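Local coordinates for protein carbohydrate oxidase (Microdochium nivale, PDB 3RJA) that oxidises the C1 hydroxyl of mono-, oligo- and polysaccharides to lactones with bound FAD, passing the electrons to oxygen to give hydrogen peroxide, at residues A272-Q275 against P276-D279; V338-Y341 against F342-N346; N346-K349 against D350-W353; R435-A438 against T439-Y442. All blocks are in the same frame, centred on the assembly; numbering follows the deposited sequence.

Contact 1: residues A272-Q275 against P276-D279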
loop_
_atom_site.group_PDB
_atom_site.type_symbol
_atom_site.label_atom_id
_atom_site.label_comp_id
_atom_site.label_asym_id
_atom_site.label_seq_id
_atom_site.Cartn_x
_atom_site.Cartn_y
_atom_site.Cartn_z
ATOM N N ALA A 272 -2.605 30.384 -0.465
ATOM C CA ALA A 272 -3.347 30.919 0.663
ATOM C C ALA A 272 -3.531 29.827 1.723
ATOM O O ALA A 272 -3.333 30.068 2.898
ATOM C CB ALA A 272 -4.703 31.462 0.211
ATOM N N ALA A 273 -3.888 28.619 1.287
ATOM C CA ALA A 273 -4.139 27.504 2.208
ATOM C C ALA A 273 -2.868 27.019 2.934
ATOM O O ALA A 273 -2.937 26.593 4.086
ATOM C CB ALA A 273 -4.816 26.343 1.463
ATOM N N PHE A 274 -1.724 27.091 2.251
ATOM C CA PHE A 274 -0.442 26.569 2.771
ATOM C C PHE A 274 0.342 27.619 3.534
ATOM O O PHE A 274 1.263 27.275 4.278
ATOM C CB PHE A 274 0.446 26.026 1.623
ATOM C CG PHE A 274 1.200 24.788 1.981
ATOM C CD1 PHE A 274 0.519 23.587 2.237
ATOM C CD2 PHE A 274 2.583 24.815 2.123
ATOM C CE1 PHE A 274 1.215 22.427 2.598
ATOM C CE2 PHE A 274 3.307 23.664 2.470
ATOM C CZ PHE A 274 2.619 22.462 2.708
ATOM N N GLN A 275 -0.038 28.890 3.373
ATOM C CA GLN A 275 0.706 30.019 3.982
ATOM C C GLN A 275 0.959 29.902 5.500
ATOM O O GLN A 275 2.057 30.253 5.948
ATOM C CB GLN A 275 0.050 31.381 3.647
ATOM C CG GLN A 275 1.005 32.609 3.829
ATOM C CD GLN A 275 2.256 32.523 2.950
ATOM O OE1 GLN A 275 2.159 32.285 1.752
ATOM N NE2 GLN A 275 3.422 32.718 3.543
ATOM N N PRO A 276 -0.044 29.417 6.281
ATOM C CA PRO A 276 0.165 29.235 7.710
ATOM C C PRO A 276 1.353 28.353 8.015
ATOM O O PRO A 276 2.013 28.586 9.016
ATOM C CB PRO A 276 -1.156 28.583 8.187
ATOM C CG PRO A 276 -2.187 29.160 7.255
ATOM C CD PRO A 276 -1.460 29.161 5.912
ATOM N N LEU A 277 1.639 27.375 7.148
ATOM C CA LEU A 277 2.785 26.486 7.323
ATOM C C LEU A 277 4.078 27.177 6.887
ATOM O O LEU A 277 5.091 27.137 7.616
ATOM C CB LEU A 277 2.613 25.172 6.542
ATOM C CG LEU A 277 3.787 24.150 6.664
ATOM C CD1 LEU A 277 4.299 24.029 8.107
ATOM C CD2 LEU A 277 3.380 22.735 6.133
ATOM N N LEU A 278 4.054 27.774 5.690
ATOM C CA LEU A 278 5.201 28.558 5.191
ATOM C C LEU A 278 5.648 29.601 6.226
ATOM O O LEU A 278 6.848 29.771 6.437
ATOM C CB LEU A 278 4.887 29.213 3.830
ATOM C CG LEU A 278 4.418 28.282 2.702
ATOM C CD1 LEU A 278 4.068 29.090 1.436
ATOM C CD2 LEU A 278 5.485 27.233 2.373
ATOM N N ASP A 279 4.684 30.244 6.900
ATOM C CA ASP A 279 4.988 31.196 8.002
ATOM C C ASP A 279 5.688 30.592 9.206
ATOM O O ASP A 279 6.347 31.313 9.953
ATOM C CB ASP A 279 3.732 31.924 8.509
ATOM C CG ASP A 279 3.097 32.790 7.449
ATOM O OD1 ASP A 279 3.825 33.229 6.533
ATOM O OD2 ASP A 279 1.863 32.994 7.505
#
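Q275 reaches forward along helix 267-278 to D279, one turn on. Its CB lies against the ring of P276, 3.5 Å from P276 CD. CG is anti to the backbone N (chi1 -161°) and passes beside the carboxylate of D279. The chain then bends at chi2, which brings the amide back over L278. Q275 OE1 rests 3.7 Å from L278 CD1 and takes a hydrogen bond from R271 NE. Q275 NE2 gives a nearly straight hydrogen bond to D279 OD1 at 3.1 Å. The bond lies in the amide plane but meets the carboxylate from above its plane. F274 works on the buried side. L277 CD2 comes to 3.5 Å from F274 CZ, and L278 CD2 lies in the ring plane at the CD2 edge. F214, F247 and Y236 also pack on this ring. P276 has no N-H, and L277 N lacks the bond four residues back, so the helix is kinked. L277 N bonds F274 O at 2.9 Å, which also takes the usual bond from L278 N at 3.2 Å. The last turn thus has an apolar face toward the eight-stranded sheet and a polar one, where the amide of Q275 joins R271 to D279.

Contact 2: residues V338-Y341 against F342-N346; sequences VDYY and FDVSN
The Y340 ring carries V344 over one face. V344 CB stands over the ring centre, 3.9 Å from the centroid and close to the normal, a CH-pi contact. Y340 CG is anti to the backbone N (chi1 -158°), which brings the ring over V344. At the ring edge S345 OG comes to 3.4 Å from Y340 CD1. W409 of helix 403-414 also stacks on this tyrosine. The Y341 ring has F342 CE1 over one face, toward the rim. The two ring planes meet obliquely at 46°. N346 OD1 lies at the edge of Y341, 3.2 Å from Y341 CE1, and the amide is turned steeply against the ring. F342 receives N346 ND2 over one face and V338 O at its edge. V338 CG1 lies alongside F342 CD1.

These contacts occupy the last turns of helix 332-345, where the helix widens into a pi-type turn. Y340 O accepts from both V344 N and S345 N, at 2.8 Å and 2.9 Å, from opposite faces of its carbonyl plane. S345 OG adds a weak bond to the same oxygen. N346 N then bonds Y341 O at 2.9 Å, again skipping one residue more than an alpha turn. With an alanine here instead of Y340, V344 would probably lose the ring face over it and W409 its stacking partner. D339 and D343 lie one turn apart, and both make salt bridges to K223 of helix 223-239. That lysine probably offsets the repulsion between the two carboxylates. The Y341 hydroxyl bonds D251 and Y355.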
loop_
_atom_site.group_PDB
_atom_site.type_symbol
_atom_site.label_atom_id
_atom_site.label_comp_id
_atom_site.label_asym_id
_atom_site.label_seq_id
_atom_site.Cartn_x
_atom_site.Cartn_y
_atom_site.Cartn_z
ATOM N N VAL A 338 15.727 12.720 14.292
ATOM C CA VAL A 338 16.636 13.711 13.707
ATOM C C VAL A 338 18.124 13.452 14.046
ATOM O O VAL A 338 18.988 13.681 13.191
ATOM C CB VAL A 338 16.175 15.146 14.067
ATOM C CG1 VAL A 338 17.208 16.194 13.654
ATOM C CG2 VAL A 338 14.798 15.445 13.373
ATOM N N ASP A 339 18.406 12.972 15.269
ATOM C CA ASP A 339 19.772 12.547 15.649
ATOM C C ASP A 339 20.316 11.500 14.653
ATOM O O ASP A 339 21.406 11.666 14.085
ATOM C CB ASP A 339 19.795 12.001 17.087
ATOM C CG ASP A 339 19.862 13.118 18.155
ATOM O OD1 ASP A 339 20.153 14.291 17.838
ATOM O OD2 ASP A 339 19.627 12.811 19.332
ATOM N N TYR A 340 19.516 10.448 14.417
ATOM C CA TYR A 340 19.861 9.369 13.494
ATOM C C TYR A 340 19.949 9.876 12.061
ATOM O O TYR A 340 20.866 9.543 11.332
ATOM C CB TYR A 340 18.776 8.281 13.598
ATOM C CG TYR A 340 19.197 6.902 13.134
ATOM C CD1 TYR A 340 19.062 6.515 11.801
ATOM C CD2 TYR A 340 19.727 5.983 14.038
ATOM C CE1 TYR A 340 19.450 5.226 11.379
ATOM C CE2 TYR A 340 20.091 4.703 13.645
ATOM C CZ TYR A 340 19.949 4.332 12.311
ATOM O OH TYR A 340 20.332 3.070 11.925
ATOM N N TYR A 341 18.980 10.696 11.664
ATOM C CA TYR A 341 18.955 11.322 10.335
ATOM C C TYR A 341 20.344 11.893 10.009
ATOM O O TYR A 341 20.931 11.575 8.953
ATOM C CB TYR A 341 17.939 12.461 10.375
ATOM C CG TYR A 341 17.499 13.081 9.081
ATOM C CD1 TYR A 341 18.116 12.782 7.844
ATOM C CD2 TYR A 341 16.438 13.998 9.087
ATOM C CE1 TYR A 341 17.675 13.389 6.651
ATOM C CE2 TYR A 341 16.010 14.604 7.915
ATOM C CZ TYR A 341 16.617 14.306 6.705
ATOM O OH TYR A 341 16.113 14.901 5.566
ATOM N N PHE A 342 20.851 12.732 10.919
ATOM C CA PHE A 342 22.099 13.484 10.682
ATOM C C PHE A 342 23.379 12.714 11.009
ATOM O O PHE A 342 24.342 12.814 10.259
ATOM C CB PHE A 342 22.080 14.876 11.357
ATOM C CG PHE A 342 21.239 15.879 10.618
ATOM C CD1 PHE A 342 19.851 15.921 10.809
ATOM C CD2 PHE A 342 21.815 16.750 9.699
ATOM C CE1 PHE A 342 19.051 16.822 10.097
ATOM C CE2 PHE A 342 21.017 17.669 8.977
ATOM C CZ PHE A 342 19.636 17.707 9.187
ATOM N N ASP A 343 23.380 11.956 12.105
ATOM C CA ASP A 343 24.581 11.222 12.528
ATOM C C ASP A 343 24.781 9.860 11.831
ATOM O O ASP A 343 25.920 9.391 11.712
ATOM C CB ASP A 343 24.595 11.020 14.045
ATOM C CG ASP A 343 24.442 12.341 14.813
ATOM O OD1 ASP A 343 24.713 13.417 14.233
ATOM O OD2 ASP A 343 24.031 12.296 15.985
ATOM N N VAL A 344 23.683 9.234 11.383
ATOM C CA VAL A 344 23.761 7.938 10.657
ATOM C C VAL A 344 23.310 8.052 9.187
ATOM O O VAL A 344 24.128 7.950 8.256
ATOM C CB VAL A 344 22.992 6.807 11.405
ATOM C CG1 VAL A 344 23.172 5.472 10.679
ATOM C CG2 VAL A 344 23.492 6.677 12.889
ATOM N N SER A 345 22.019 8.292 8.982
ATOM C CA SER A 345 21.434 8.237 7.640
ATOM C C SER A 345 22.164 9.043 6.577
ATOM O O SER A 345 22.436 8.520 5.488
ATOM C CB SER A 345 19.931 8.580 7.663
ATOM O OG SER A 345 19.312 7.923 8.748
ATOM N N ASN A 346 22.455 10.309 6.873
ATOM C CA ASN A 346 23.108 11.196 5.886
ATOM C C ASN A 346 24.565 10.794 5.559
ATOM O O ASN A 346 25.159 11.287 4.592
ATOM C CB ASN A 346 22.992 12.698 6.285
ATOM C CG ASN A 346 21.550 13.244 6.160
ATOM O OD1 ASN A 346 20.615 12.543 5.734
ATOM N ND2 ASN A 346 21.364 14.509 6.566
#

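Contact 3: residues N346-K349 against D350-W353; sequences NKVK and DRFW
A connection between helix 332-345 and strand 352-359 is closed by V348 and W353, the latter at the start of the strand. The indole N-H, W353 NE1, bonds V348 O at 3.2 Å. The oxygen lies near the ring plane and is met on a lone pair, though the N-H is bent, at 138°. CG of W353 sits between the backbone N and the carbonyl carbon (chi1 62°), which turns the indole back toward V348 and N346. A water gives a second hydrogen bond to V348 O, at 2.9 Å, and another to R351 O at 2.8 Å. N346 OD1 lies in the ring plane further along the same edge, on the benzo ring, 3.5 Å from W353 CZ2. Its amide is nearly coplanar with the ring.

The CG1 branch of V348 lies over one face of the R351 guanidinium, 3.5 Å from R351 NH2, and touches D350 OD1. R351 NH2 makes a salt bridge to D350 OD1 at 2.8 Å, on the syn lone pair and near the guanidinium plane. R351 NE pairs with D390 of strand 384-392. Salt bridges thus hold NH2 and NE, and a methyl of V348 covers part of one face. F405 and W409 meet the indole edge-to-face. A polar surface turn backed by a buried tryptophan here leads into the eight-stranded antiparallel sheet, consistent with the substrate-binding domain of this flavin oxidase family.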
loop_
_atom_site.group_PDB
_atom_site.type_symbol
_atom_site.label_atom_id
_atom_site.label_comp_id
_atom_site.label_asym_id
_atom_site.label_seq_id
_atom_site.Cartn_x
_atom_site.Cartn_y
_atom_site.Cartn_z
ATOM N N ASN A 346 22.455 10.309 6.873
ATOM C CA ASN A 346 23.108 11.196 5.886
ATOM C C ASN A 346 24.565 10.794 5.559
ATOM O O ASN A 346 25.159 11.287 4.592
ATOM C CB ASN A 346 22.992 12.698 6.285
ATOM C CG ASN A 346 21.550 13.244 6.160
ATOM O OD1 ASN A 346 20.615 12.543 5.734
ATOM N ND2 ASN A 346 21.364 14.509 6.566
ATOM N N LYS A 347 25.101 9.860 6.336
ATOM C CA LYS A 347 26.449 9.304 6.105
ATOM C C LYS A 347 26.380 7.933 5.408
ATOM O O LYS A 347 27.415 7.327 5.075
ATOM C CB LYS A 347 27.222 9.192 7.426
ATOM C CG LYS A 347 27.580 10.549 8.041
ATOM C CD LYS A 347 28.300 10.374 9.383
ATOM C CE LYS A 347 28.107 11.575 10.328
ATOM N NZ LYS A 347 28.180 11.169 11.797
ATOM N N VAL A 348 25.160 7.434 5.204
ATOM C CA VAL A 348 24.978 6.206 4.432
ATOM C C VAL A 348 24.982 6.584 2.958
ATOM O O VAL A 348 24.020 7.169 2.446
ATOM C CB VAL A 348 23.692 5.433 4.803
ATOM C CG1 VAL A 348 23.543 4.204 3.893
ATOM C CG2 VAL A 348 23.748 4.963 6.245
ATOM N N LYS A 349 26.062 6.235 2.271
ATOM C CA LYS A 349 26.250 6.679 0.890
ATOM C C LYS A 349 26.414 5.536 -0.094
ATOM O O LYS A 349 26.462 5.758 -1.312
ATOM C CB LYS A 349 27.468 7.621 0.790
ATOM C CG LYS A 349 27.452 8.799 1.788
ATOM C CD LYS A 349 26.360 9.870 1.469
ATOM C CE LYS A 349 26.657 10.640 0.164
ATOM N NZ LYS A 349 25.631 11.701 -0.165
ATOM N N ASP A 350 26.531 4.318 0.411
ATOM C CA ASP A 350 26.798 3.182 -0.460
ATOM C C ASP A 350 25.562 2.677 -1.217
ATOM O O ASP A 350 25.699 1.883 -2.170
ATOM C CB ASP A 350 27.497 2.038 0.289
ATOM C CG ASP A 350 26.643 1.436 1.370
ATOM O OD1 ASP A 350 25.930 2.174 2.091
ATOM O OD2 ASP A 350 26.697 0.198 1.520
ATOM N N ARG A 351 24.368 3.148 -0.836
ATOM C CA ARG A 351 23.186 2.828 -1.640
ATOM C C ARG A 351 22.123 3.950 -1.545
ATOM O O ARG A 351 22.245 4.834 -0.708
ATOM C CB ARG A 351 22.618 1.454 -1.229
ATOM C CG ARG A 351 21.854 1.480 0.082
ATOM C CD ARG A 351 22.779 1.557 1.277
ATOM N NE ARG A 351 22.114 1.015 2.449
ATOM C CZ ARG A 351 22.726 0.647 3.564
ATOM N NH1 ARG A 351 22.000 0.167 4.556
ATOM N NH2 ARG A 351 24.073 0.743 3.677
ATOM N N PHE A 352 21.113 3.905 -2.409
ATOM C CA PHE A 352 19.993 4.851 -2.342
ATOM C C PHE A 352 19.072 4.535 -1.142
ATOM O O PHE A 352 18.792 3.360 -0.842
ATOM C CB PHE A 352 19.200 4.785 -3.638
ATOM C CG PHE A 352 18.000 5.674 -3.670
ATOM C CD1 PHE A 352 18.132 7.051 -3.586
ATOM C CD2 PHE A 352 16.712 5.125 -3.787
ATOM C CE1 PHE A 352 17.010 7.881 -3.607
ATOM C CE2 PHE A 352 15.568 5.944 -3.819
ATOM C CZ PHE A 352 15.720 7.326 -3.733
ATOM N N TRP A 353 18.635 5.569 -0.436
ATOM C CA TRP A 353 17.625 5.392 0.601
ATOM C C TRP A 353 16.731 6.617 0.591
ATOM O O TRP A 353 17.160 7.686 0.145
ATOM C CB TRP A 353 18.225 5.148 2.004
ATOM C CG TRP A 353 19.082 6.285 2.551
ATOM C CD1 TRP A 353 20.467 6.348 2.563
ATOM C CD2 TRP A 353 18.628 7.504 3.176
ATOM N NE1 TRP A 353 20.883 7.528 3.135
ATOM C CE2 TRP A 353 19.787 8.264 3.510
ATOM C CE3 TRP A 353 17.358 8.037 3.468
ATOM C CZ2 TRP A 353 19.713 9.524 4.153
ATOM C CZ3 TRP A 353 17.279 9.295 4.083
ATOM C CH2 TRP A 353 18.456 10.033 4.406
HETATM O O HOH W 1 22.596 7.574 -0.023
#

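Contact 4: residues R435-A438 against T439-Y442; sequences RDYA and TKVY
T439 opens the second half of this helical stretch and doubles the hold on R435 O. Its OG1 donates to that oxygen at 2.8 Å, and its backbone N does so at 3.2 Å. The hydroxyl lies between the backbone N and the carbonyl carbon (chi1 57°), which turns it back along the helix. T439 CG2 also touches R435 O, at 3.3 Å. A valine here has no hydroxyl, and R435 O would probably be held less firmly, by a backbone N-H that meets it from above its carbonyl plane. K440 comes next. Its N bonds D436 O, and its chain, bent near the end, brings NZ to 3.4 Å from Y437 CD1. NZ approaches the ring obliquely.

Helix 435-443 belongs to the berberine-like region of the chain, with the side chain of Y442 about 10 Å from the bound FAD. R435 and D436 at its start tie it to the C-terminal segment: R435 bonds A468 O, V469 O and D461, and D436 pairs with R470.

V441 places CG1 over one face of the Y437 ring, toward its rim, 4.1 Å from Y437 CZ. W422 packs against both side chains. V441 N bonds Y437 O. Y442 N bonds A438 O at 2.8 Å. The Y442 ring lies back against the preceding turn, with CE2 3.9 Å from A438 CB. Its hydroxyl bonds Q467 and D430 N.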
loop_
_atom_site.group_PDB
_atom_site.type_symbol
_atom_site.label_atom_id
_atom_site.label_comp_id
_atom_site.label_asym_id
_atom_site.label_seq_id
_atom_site.Cartn_x
_atom_site.Cartn_y
_atom_site.Cartn_z
ATOM N N ARG A 435 5.315 -14.004 13.203
ATOM C CA ARG A 435 3.869 -13.899 12.943
ATOM C C ARG A 435 3.080 -13.136 14.017
ATOM O O ARG A 435 2.203 -12.315 13.705
ATOM C CB ARG A 435 3.276 -15.316 12.759
ATOM C CG ARG A 435 1.870 -15.316 12.183
ATOM C CD ARG A 435 1.389 -16.721 11.809
ATOM N NE ARG A 435 0.051 -16.686 11.218
ATOM C CZ ARG A 435 -0.601 -17.767 10.791
ATOM N NH1 ARG A 435 -0.052 -18.980 10.903
ATOM N NH2 ARG A 435 -1.806 -17.635 10.260
ATOM N N ASP A 436 3.378 -13.407 15.287
ATOM C CA ASP A 436 2.652 -12.744 16.371
ATOM C C ASP A 436 2.985 -11.263 16.490
ATOM O O ASP A 436 2.091 -10.434 16.665
ATOM C CB ASP A 436 2.907 -13.436 17.721
ATOM C CG ASP A 436 2.475 -14.884 17.728
ATOM O OD1 ASP A 436 1.418 -15.235 17.162
ATOM O OD2 ASP A 436 3.228 -15.691 18.293
ATOM N N TYR A 437 4.267 -10.932 16.441
ATOM C CA TYR A 437 4.684 -9.550 16.583
ATOM C C TYR A 437 4.182 -8.728 15.392
ATOM O O TYR A 437 3.626 -7.649 15.572
ATOM C CB TYR A 437 6.209 -9.455 16.719
ATOM C CG TYR A 437 6.709 -8.052 16.974
ATOM C CD1 TYR A 437 6.723 -7.509 18.263
ATOM C CD2 TYR A 437 7.181 -7.256 15.928
ATOM C CE1 TYR A 437 7.196 -6.210 18.494
ATOM C CE2 TYR A 437 7.664 -5.945 16.160
ATOM C CZ TYR A 437 7.666 -5.437 17.439
ATOM O OH TYR A 437 8.130 -4.141 17.651
ATOM N N ALA A 438 4.382 -9.249 14.182
ATOM C CA ALA A 438 4.002 -8.525 12.955
ATOM C C ALA A 438 2.517 -8.203 12.985
ATOM O O ALA A 438 2.124 -7.067 12.750
ATOM C CB ALA A 438 4.333 -9.349 11.724
ATOM N N THR A 439 1.687 -9.196 13.310
ATOM C CA THR A 439 0.250 -8.967 13.250
ATOM C C THR A 439 -0.154 -8.040 14.371
ATOM O O THR A 439 -1.106 -7.283 14.236
ATOM C CB THR A 439 -0.568 -10.281 13.206
ATOM O OG1 THR A 439 -0.247 -11.101 14.349
ATOM C CG2 THR A 439 -0.270 -11.057 11.892
ATOM N N LYS A 440 0.604 -8.052 15.470
ATOM C CA LYS A 440 0.310 -7.124 16.558
ATOM C C LYS A 440 0.522 -5.673 16.111
ATOM O O LYS A 440 -0.288 -4.829 16.410
ATOM C CB LYS A 440 1.151 -7.429 17.807
ATOM C CG LYS A 440 0.586 -6.832 19.117
ATOM C CD LYS A 440 1.647 -6.838 20.243
ATOM C CE LYS A 440 2.673 -5.714 20.022
ATOM N NZ LYS A 440 4.094 -6.185 20.054
ATOM N N VAL A 441 1.613 -5.378 15.401
ATOM C CA VAL A 441 1.861 -3.985 15.011
ATOM C C VAL A 441 1.091 -3.590 13.753
ATOM O O VAL A 441 0.746 -2.409 13.594
ATOM C CB VAL A 441 3.385 -3.641 14.888
ATOM C CG1 VAL A 441 4.075 -3.788 16.237
ATOM C CG2 VAL A 441 4.098 -4.518 13.805
ATOM N N TYR A 442 0.809 -4.560 12.863
ATOM C CA TYR A 442 0.078 -4.244 11.626
ATOM C C TYR A 442 -1.412 -3.965 11.867
ATOM O O TYR A 442 -2.049 -3.243 11.079
ATOM C CB TYR A 442 0.176 -5.378 10.580
ATOM C CG TYR A 442 1.514 -5.606 9.858
ATOM C CD1 TYR A 442 2.421 -4.582 9.596
ATOM C CD2 TYR A 442 1.821 -6.885 9.393
ATOM C CE1 TYR A 442 3.641 -4.854 8.903
ATOM C CE2 TYR A 442 3.001 -7.170 8.756
ATOM C CZ TYR A 442 3.901 -6.167 8.493
ATOM O OH TYR A 442 5.014 -6.542 7.799
#

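How the contacts relate
Contacts 2 and 3 are continuous and share N346. S345 O of contact 2 comes to 3.0 Å from W353 NE1 of contact 3. Both pack on helix 403-414. Contacts 1 and 2 do not touch, but both lean on helix 223-239. Contact 4 is about 39 Å from contact 1 between centres. Contacts 1, 2 and 4 are helical and partly buried; contact 3 is a surface turn. The helices of contacts 1 and 2 depart from regular alpha, by a proline kink and a pi-type turn. That of contact 4 stays regular and adds a threonine hydroxyl bond. Contact 3 relies on an indole, a water and a salt bridge. Contact 4 lies nearest the chain's centre.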